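Local structure of catalase-3 (Neurospora crassa, 4AJ9) at residues F320-H332 with R359-N371. The protein breaks down hydrogen peroxide into oxygen and water with a heme cofactor, probably protecting the cell from peroxide damage. Sequence-based numbering, arbitrary orientation. Where two conformers were deposited one is given.
Sequences FAETEQISFQPGH and RHRGPNFEQLPIN. With HEM (protoporphyrin IX containing Fe), chain Y.
The Asn371 amide bonds to Ser327 through both its ends: OD1 takes the Ser327 N-H at 2.9 Å on a lone pair in the carbonyl plane, while ND2 reaches Ser327 OG weakly and gives a straighter bond to Phe365 O, 3.0 Å away. That second grip comes from above the Phe365 carbonyl plane, on the face opposite the Leu368 N-H. With an alanine at Asn371, the buried Ser327 N-H would probably lose its acceptor and Phe365 O one of its donors, breaking the link between them through the amide. Ser327 OG also receives a weak, bent bond from His360 NE2 at the ring edge (2.7 Å) and is bonded to Gln356 of helix 343-360. Elsewhere in the contact, Ile370 CG1 packs at 3.8 Å on Ile326 CD1, the two side chains crossing at about a right angle. Farther along, His332 NE2 meets the syn lone pair of Glu366 OE2 at 2.7 Å, ring and carboxylate 19° apart; His332 ND1 is hydrogen-bonded to Asp134. Arg359, in one of its two conformers, sends NH2 to Ile326 O (2.9 Å) and pairs NE and NH2 with the two oxygens of one heme propionate, NH2 to O1D at 2.8 Å. So placed, the guanidinium ties the segment 320-332 backbone to the heme from the last part of helix 343-360, which carries the probable iron ligand Tyr352, and its positive charge probably favours an ionised propionate.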
loop_
_atom_site.group_PDB
_atom_site.type_symbol
_atom_site.label_atom_id
_atom_site.label_comp_id
_atom_site.label_asym_id
_atom_site.label_seq_id
_atom_site.Cartn_x
_atom_site.Cartn_y
_atom_site.Cartn_z
ATOM N N PHE C 320 6.647 18.775 -2.656
ATOM C CA PHE C 320 6.116 17.448 -2.355
ATOM C C PHE C 320 6.610 16.934 -1.004
ATOM O O PHE C 320 5.817 16.452 -0.189
ATOM C CB PHE C 320 6.455 16.418 -3.445
ATOM C CG PHE C 320 6.041 15.003 -3.080
ATOM C CD1 PHE C 320 6.884 14.197 -2.334
ATOM C CD2 PHE C 320 4.804 14.497 -3.464
ATOM C CE1 PHE C 320 6.516 12.911 -1.983
ATOM C CE2 PHE C 320 4.431 13.201 -3.116
ATOM C CZ PHE C 320 5.296 12.414 -2.372
ATOM N N ALA C 321 7.917 17.011 -0.779
ATOM C CA ALA C 321 8.515 16.460 0.442
ATOM C C ALA C 321 7.978 17.160 1.680
ATOM O O ALA C 321 7.825 16.551 2.737
ATOM C CB ALA C 321 10.035 16.589 0.396
ATOM N N GLU C 322 7.709 18.450 1.531
ATOM C CA GLU C 322 7.299 19.294 2.647
ATOM C C GLU C 322 5.791 19.523 2.697
ATOM O O GLU C 322 5.094 18.932 3.536
ATOM C CB GLU C 322 8.078 20.618 2.611
ATOM C CG GLU C 322 9.570 20.403 2.755
ATOM C CD GLU C 322 10.394 21.674 2.597
ATOM O OE1 GLU C 322 10.227 22.608 3.414
ATOM O OE2 GLU C 322 11.218 21.726 1.658
ATOM N N THR C 323 5.287 20.361 1.791
ATOM C CA THR C 323 3.874 20.718 1.782
ATOM C C THR C 323 2.938 19.523 1.537
ATOM O O THR C 323 1.983 19.320 2.286
ATOM C CB THR C 323 3.581 21.826 0.754
ATOM O OG1 THR C 323 4.414 22.969 1.025
ATOM C CG2 THR C 323 2.109 22.243 0.828
ATOM N N GLU C 324 3.190 18.743 0.488
ATOM C CA GLU C 324 2.282 17.633 0.179
ATOM C C GLU C 324 2.300 16.535 1.250
ATOM O O GLU C 324 1.249 16.005 1.622
ATOM C CB GLU C 324 2.585 17.021 -1.197
ATOM C CG GLU C 324 1.533 16.001 -1.649
ATOM C CD GLU C 324 0.177 16.640 -1.943
ATOM O OE1 GLU C 324 0.138 17.876 -2.137
ATOM O OE2 GLU C 324 -0.844 15.907 -1.995
ATOM N N GLN C 325 3.492 16.202 1.743
ATOM C CA GLN C 325 3.644 15.115 2.699
ATOM C C GLN C 325 3.289 15.467 4.148
ATOM O O GLN C 325 3.004 14.577 4.929
ATOM C CB GLN C 325 5.055 14.516 2.650
ATOM C CG GLN C 325 5.324 13.665 1.412
ATOM C CD GLN C 325 6.557 12.768 1.548
ATOM O OE1 GLN C 325 6.500 11.570 1.260
ATOM N NE2 GLN C 325 7.675 13.348 1.959
ATOM N N ILE C 326 3.312 16.739 4.525
ATOM C CA ILE C 326 3.014 17.066 5.918
ATOM C C ILE C 326 1.623 16.548 6.329
ATOM O O ILE C 326 0.659 16.666 5.576
ATOM C CB ILE C 326 3.168 18.569 6.243
ATOM C CG1 ILE C 326 3.267 18.763 7.765
ATOM C CG2 ILE C 326 2.040 19.385 5.589
ATOM C CD1 ILE C 326 3.624 20.211 8.217
ATOM N N SER C 327 1.550 15.964 7.523
ATOM C CA SER C 327 0.351 15.273 7.995
ATOM C C SER C 327 -0.135 15.916 9.286
ATOM O O SER C 327 0.390 15.604 10.366
ATOM C CB SER C 327 0.692 13.805 8.295
ATOM O OG SER C 327 1.112 13.112 7.131
ATOM N N PHE C 328 -1.123 16.804 9.192
ATOM C CA PHE C 328 -1.649 17.482 10.381
ATOM C C PHE C 328 -2.618 16.574 11.126
ATOM O O PHE C 328 -3.231 15.691 10.526
ATOM C CB PHE C 328 -2.371 18.779 10.001
ATOM C CG PHE C 328 -1.455 19.884 9.533
ATOM C CD1 PHE C 328 -0.844 20.738 10.451
ATOM C CD2 PHE C 328 -1.239 20.095 8.179
ATOM C CE1 PHE C 328 -0.015 21.758 10.015
ATOM C CE2 PHE C 328 -0.404 21.118 7.748
ATOM C CZ PHE C 328 0.200 21.944 8.671
ATOM N N GLN C 329 -2.748 16.799 12.433
ATOM C CA GLN C 329 -3.702 16.068 13.268
ATOM C C GLN C 329 -4.127 16.918 14.468
ATOM O O GLN C 329 -3.274 17.424 15.202
ATOM C CB GLN C 329 -3.079 14.798 13.842
ATOM C CG GLN C 329 -2.691 13.697 12.863
ATOM C CD GLN C 329 -2.256 12.453 13.626
ATOM O OE1 GLN C 329 -2.934 12.029 14.553
ATOM N NE2 GLN C 329 -1.109 11.889 13.262
ATOM N N PRO C 330 -5.444 17.055 14.688
ATOM C CA PRO C 330 -5.878 17.725 15.915
ATOM C C PRO C 330 -5.520 16.871 17.127
ATOM O O PRO C 330 -5.547 17.372 18.254
ATOM C CB PRO C 330 -7.398 17.834 15.751
ATOM C CG PRO C 330 -7.665 17.564 14.333
ATOM C CD PRO C 330 -6.574 16.689 13.825
ATOM N N GLY C 331 -5.146 15.607 16.912
ATOM C CA GLY C 331 -4.698 14.775 18.022
ATOM C C GLY C 331 -3.256 15.077 18.412
ATOM O O GLY C 331 -2.727 14.559 19.398
ATOM N N HIS C 332 -2.593 15.894 17.606
ATOM C CA HIS C 332 -1.252 16.334 17.959
ATOM C C HIS C 332 -1.386 17.350 19.079
ATOM O O HIS C 332 -1.454 18.562 18.833
ATOM C CB HIS C 332 -0.558 16.951 16.752
ATOM C CG HIS C 332 0.037 15.945 15.816
ATOM N ND1 HIS C 332 0.451 16.272 14.541
ATOM C CD2 HIS C 332 0.315 14.630 15.978
ATOM C CE1 HIS C 332 0.947 15.195 13.953
ATOM N NE2 HIS C 332 0.883 14.188 14.806
ATOM N N ARG C 359 -2.909 7.979 2.985
ATOM C CA ARG C 359 -2.063 8.886 2.230
ATOM C C ARG C 359 -0.616 8.401 2.180
ATOM O O ARG C 359 0.035 8.480 1.137
ATOM C CB ARG C 359 -2.140 10.288 2.822
ATOM C CG ARG C 359 -1.735 11.375 1.857
ATOM C CD ARG C 359 -2.659 12.576 2.003
ATOM N NE ARG C 359 -2.434 13.304 3.249
ATOM C CZ ARG C 359 -1.357 14.043 3.506
ATOM N NH1 ARG C 359 -0.382 14.141 2.609
ATOM N NH2 ARG C 359 -1.249 14.675 4.671
ATOM N N HIS C 360 -0.112 7.901 3.307
ATOM C CA HIS C 360 1.294 7.501 3.395
ATOM C C HIS C 360 1.551 6.003 3.278
ATOM O O HIS C 360 2.702 5.563 3.309
ATOM C CB HIS C 360 1.944 8.067 4.665
ATOM C CG HIS C 360 2.057 9.564 4.662
ATOM N ND1 HIS C 360 2.954 10.237 3.861
ATOM C CD2 HIS C 360 1.377 10.518 5.347
ATOM C CE1 HIS C 360 2.833 11.539 4.061
ATOM N NE2 HIS C 360 1.883 11.737 4.957
ATOM N N ARG C 361 0.487 5.221 3.149
ATOM C CA ARG C 361 0.613 3.763 2.993
ATOM C C ARG C 361 1.557 3.089 3.995
ATOM O O ARG C 361 2.368 2.238 3.624
ATOM C CB ARG C 361 1.068 3.413 1.571
ATOM C CG ARG C 361 -0.050 3.339 0.548
ATOM C CD ARG C 361 -0.626 4.717 0.233
ATOM N NE ARG C 361 -1.885 4.626 -0.506
ATOM C CZ ARG C 361 -2.986 4.041 -0.036
ATOM N NH1 ARG C 361 -2.986 3.501 1.173
ATOM N NH2 ARG C 361 -4.080 4.005 -0.770
ATOM N N GLY C 362 1.434 3.445 5.264
ATOM C CA GLY C 362 2.334 2.929 6.273
ATOM C C GLY C 362 2.180 3.714 7.558
ATOM O O GLY C 362 1.651 4.816 7.556
ATOM N N PRO C 363 2.637 3.135 8.668
ATOM C CA PRO C 363 2.456 3.671 10.012
ATOM C C PRO C 363 3.606 4.561 10.462
ATOM O O PRO C 363 3.551 5.089 11.567
ATOM C CB PRO C 363 2.427 2.398 10.861
ATOM C CG PRO C 363 3.405 1.519 10.170
ATOM C CD PRO C 363 3.236 1.791 8.700
ATOM N N ASN C 364 4.633 4.725 9.630
ATOM C CA ASN C 364 5.806 5.500 10.029
ATOM C C ASN C 364 5.881 6.918 9.464
ATOM O O ASN C 364 6.959 7.508 9.401
ATOM C CB ASN C 364 7.090 4.714 9.722
ATOM C CG ASN C 364 7.308 3.576 10.709
ATOM O OD1 ASN C 364 7.281 3.797 11.921
ATOM N ND2 ASN C 364 7.494 2.351 10.201
ATOM N N PHE C 365 4.735 7.468 9.077
ATOM C CA PHE C 365 4.689 8.810 8.492
ATOM C C PHE C 365 5.212 9.882 9.442
ATOM O O PHE C 365 5.635 10.953 8.989
ATOM C CB PHE C 365 3.257 9.145 8.047
ATOM C CG PHE C 365 2.241 8.887 9.106
ATOM C CD1 PHE C 365 1.951 9.851 10.048
ATOM C CD2 PHE C 365 1.606 7.649 9.188
ATOM C CE1 PHE C 365 1.024 9.601 11.047
ATOM C CE2 PHE C 365 0.691 7.389 10.175
ATOM C CZ PHE C 365 0.395 8.364 11.112
ATOM N N GLU C 366 5.212 9.624 10.755
ATOM C CA GLU C 366 5.750 10.647 11.666
ATOM C C GLU C 366 7.275 10.746 11.555
ATOM O O GLU C 366 7.877 11.677 12.090
ATOM C CB GLU C 366 5.331 10.432 13.135
ATOM C CG GLU C 366 3.811 10.375 13.390
ATOM C CD GLU C 366 3.126 11.738 13.356
ATOM O OE1 GLU C 366 3.421 12.568 12.469
ATOM O OE2 GLU C 366 2.273 11.988 14.229
ATOM N N GLN C 367 7.888 9.790 10.861
ATOM C CA GLN C 367 9.333 9.789 10.656
ATOM C C GLN C 367 9.786 10.641 9.462
ATOM O O GLN C 367 10.973 10.944 9.330
ATOM C CB GLN C 367 9.860 8.351 10.531
ATOM C CG GLN C 367 9.595 7.499 11.760
ATOM C CD GLN C 367 10.285 6.146 11.702
ATOM O OE1 GLN C 367 10.527 5.602 10.626
ATOM N NE2 GLN C 367 10.614 5.600 12.872
ATOM N N LEU C 368 8.851 11.051 8.605
ATOM C CA LEU C 368 9.207 11.906 7.478
ATOM C C LEU C 368 9.780 13.218 8.012
ATOM O O LEU C 368 9.314 13.734 9.022
ATOM C CB LEU C 368 7.990 12.184 6.600
ATOM C CG LEU C 368 7.406 10.939 5.926
ATOM C CD1 LEU C 368 6.095 11.271 5.223
ATOM C CD2 LEU C 368 8.417 10.351 4.945
ATOM N N PRO C 369 10.800 13.757 7.340
ATOM C CA PRO C 369 11.441 14.969 7.872
ATOM C C PRO C 369 10.443 16.059 8.270
ATOM O O PRO C 369 10.583 16.649 9.344
ATOM C CB PRO C 369 12.325 15.423 6.713
ATOM C CG PRO C 369 12.692 14.117 6.019
ATOM C CD PRO C 369 11.417 13.303 6.081
ATOM N N ILE C 370 9.447 16.321 7.431
ATOM C CA ILE C 370 8.514 17.425 7.708
ATOM C C ILE C 370 7.569 17.122 8.880
ATOM O O ILE C 370 7.049 18.041 9.514
ATOM C CB ILE C 370 7.700 17.836 6.440
ATOM C CG1 ILE C 370 6.955 19.161 6.662
ATOM C CG2 ILE C 370 6.744 16.733 6.025
ATOM C CD1 ILE C 370 7.866 20.401 6.678
ATOM N N ASN C 371 7.363 15.837 9.176
ATOM C CA ASN C 371 6.530 15.428 10.310
ATOM C C ASN C 371 7.286 15.224 11.628
ATOM O O ASN C 371 6.684 15.231 12.697
ATOM C CB ASN C 371 5.750 14.160 9.968
ATOM C CG ASN C 371 4.594 14.432 9.036
ATOM O OD1 ASN C 371 3.949 15.477 9.126
ATOM N ND2 ASN C 371 4.329 13.498 8.130
HETATM C CHA HEM Y . -8.013 17.892 6.499
HETATM C CHB HEM Y . -9.816 21.613 9.067
HETATM C CHC HEM Y . -13.585 18.851 10.343
HETATM C CHD HEM Y . -11.345 14.956 8.534
HETATM C C1A HEM Y . -8.182 19.155 7.038
HETATM C C2A HEM Y . -7.321 20.313 6.828
HETATM C C3A HEM Y . -7.834 21.341 7.527
HETATM C C4A HEM Y . -9.017 20.867 8.218
HETATM C CMA HEM Y . -7.278 22.783 7.624
HETATM C CAA HEM Y . -6.071 20.344 5.907
HETATM C CBA HEM Y . -4.777 20.192 6.700
HETATM C CGA HEM Y . -3.619 20.339 5.749
HETATM O O1A HEM Y . -2.942 19.323 5.457
HETATM O O2A HEM Y . -3.374 21.479 5.270
HETATM C C1B HEM Y . -10.969 21.171 9.688
HETATM C C2B HEM Y . -11.751 21.914 10.660
HETATM C C3B HEM Y . -12.810 21.162 11.000
HETATM C C4B HEM Y . -12.709 19.912 10.273
HETATM C CMB HEM Y . -11.369 23.334 11.139
HETATM C CAB HEM Y . -13.934 21.464 12.020
HETATM C CBB HEM Y . -13.721 22.302 13.041
HETATM C C1C HEM Y . -13.258 17.552 10.036
HETATM C C2C HEM Y . -13.955 16.360 10.497
HETATM C C3C HEM Y . -13.333 15.303 9.969
HETATM C C4C HEM Y . -12.208 15.777 9.206
HETATM C CMC HEM Y . -15.215 16.348 11.383
HETATM C CAC HEM Y . -13.637 13.813 10.173
HETATM C CBC HEM Y . -14.126 13.401 11.344
HETATM C C1D HEM Y . -10.263 15.368 7.813
HETATM C C2D HEM Y . -9.378 14.476 7.109
HETATM C C3D HEM Y . -8.341 15.391 6.473
HETATM C C4D HEM Y . -8.697 16.738 6.863
HETATM C CMD HEM Y . -9.486 12.939 7.035
HETATM C CAD HEM Y . -7.144 14.962 5.610
HETATM C CBD HEM Y . -5.933 14.899 6.535
HETATM C CGD HEM Y . -4.748 14.366 5.774
HETATM O O1D HEM Y . -3.602 14.618 6.217
HETATM O O2D HEM Y . -4.953 13.721 4.715
HETATM N NA HEM Y . -9.197 19.535 7.893
HETATM N NB HEM Y . -11.581 19.961 9.485
HETATM N NC HEM Y . -12.195 17.153 9.255
HETATM N ND HEM Y . -9.837 16.680 7.656
HETATM FE FE HEM Y . -10.639 18.346 8.656
HETATM O O HOH W 1 9.554 15.544 4.518
HETATM O O HOH W 2 -1.105 13.892 -0.286
HETATM O O HOH W 3 4.488 9.729 1.436
HETATM O O HOH W 4 0.745 13.105 11.511
HETATM O O HOH W 5 0.595 10.048 15.246
#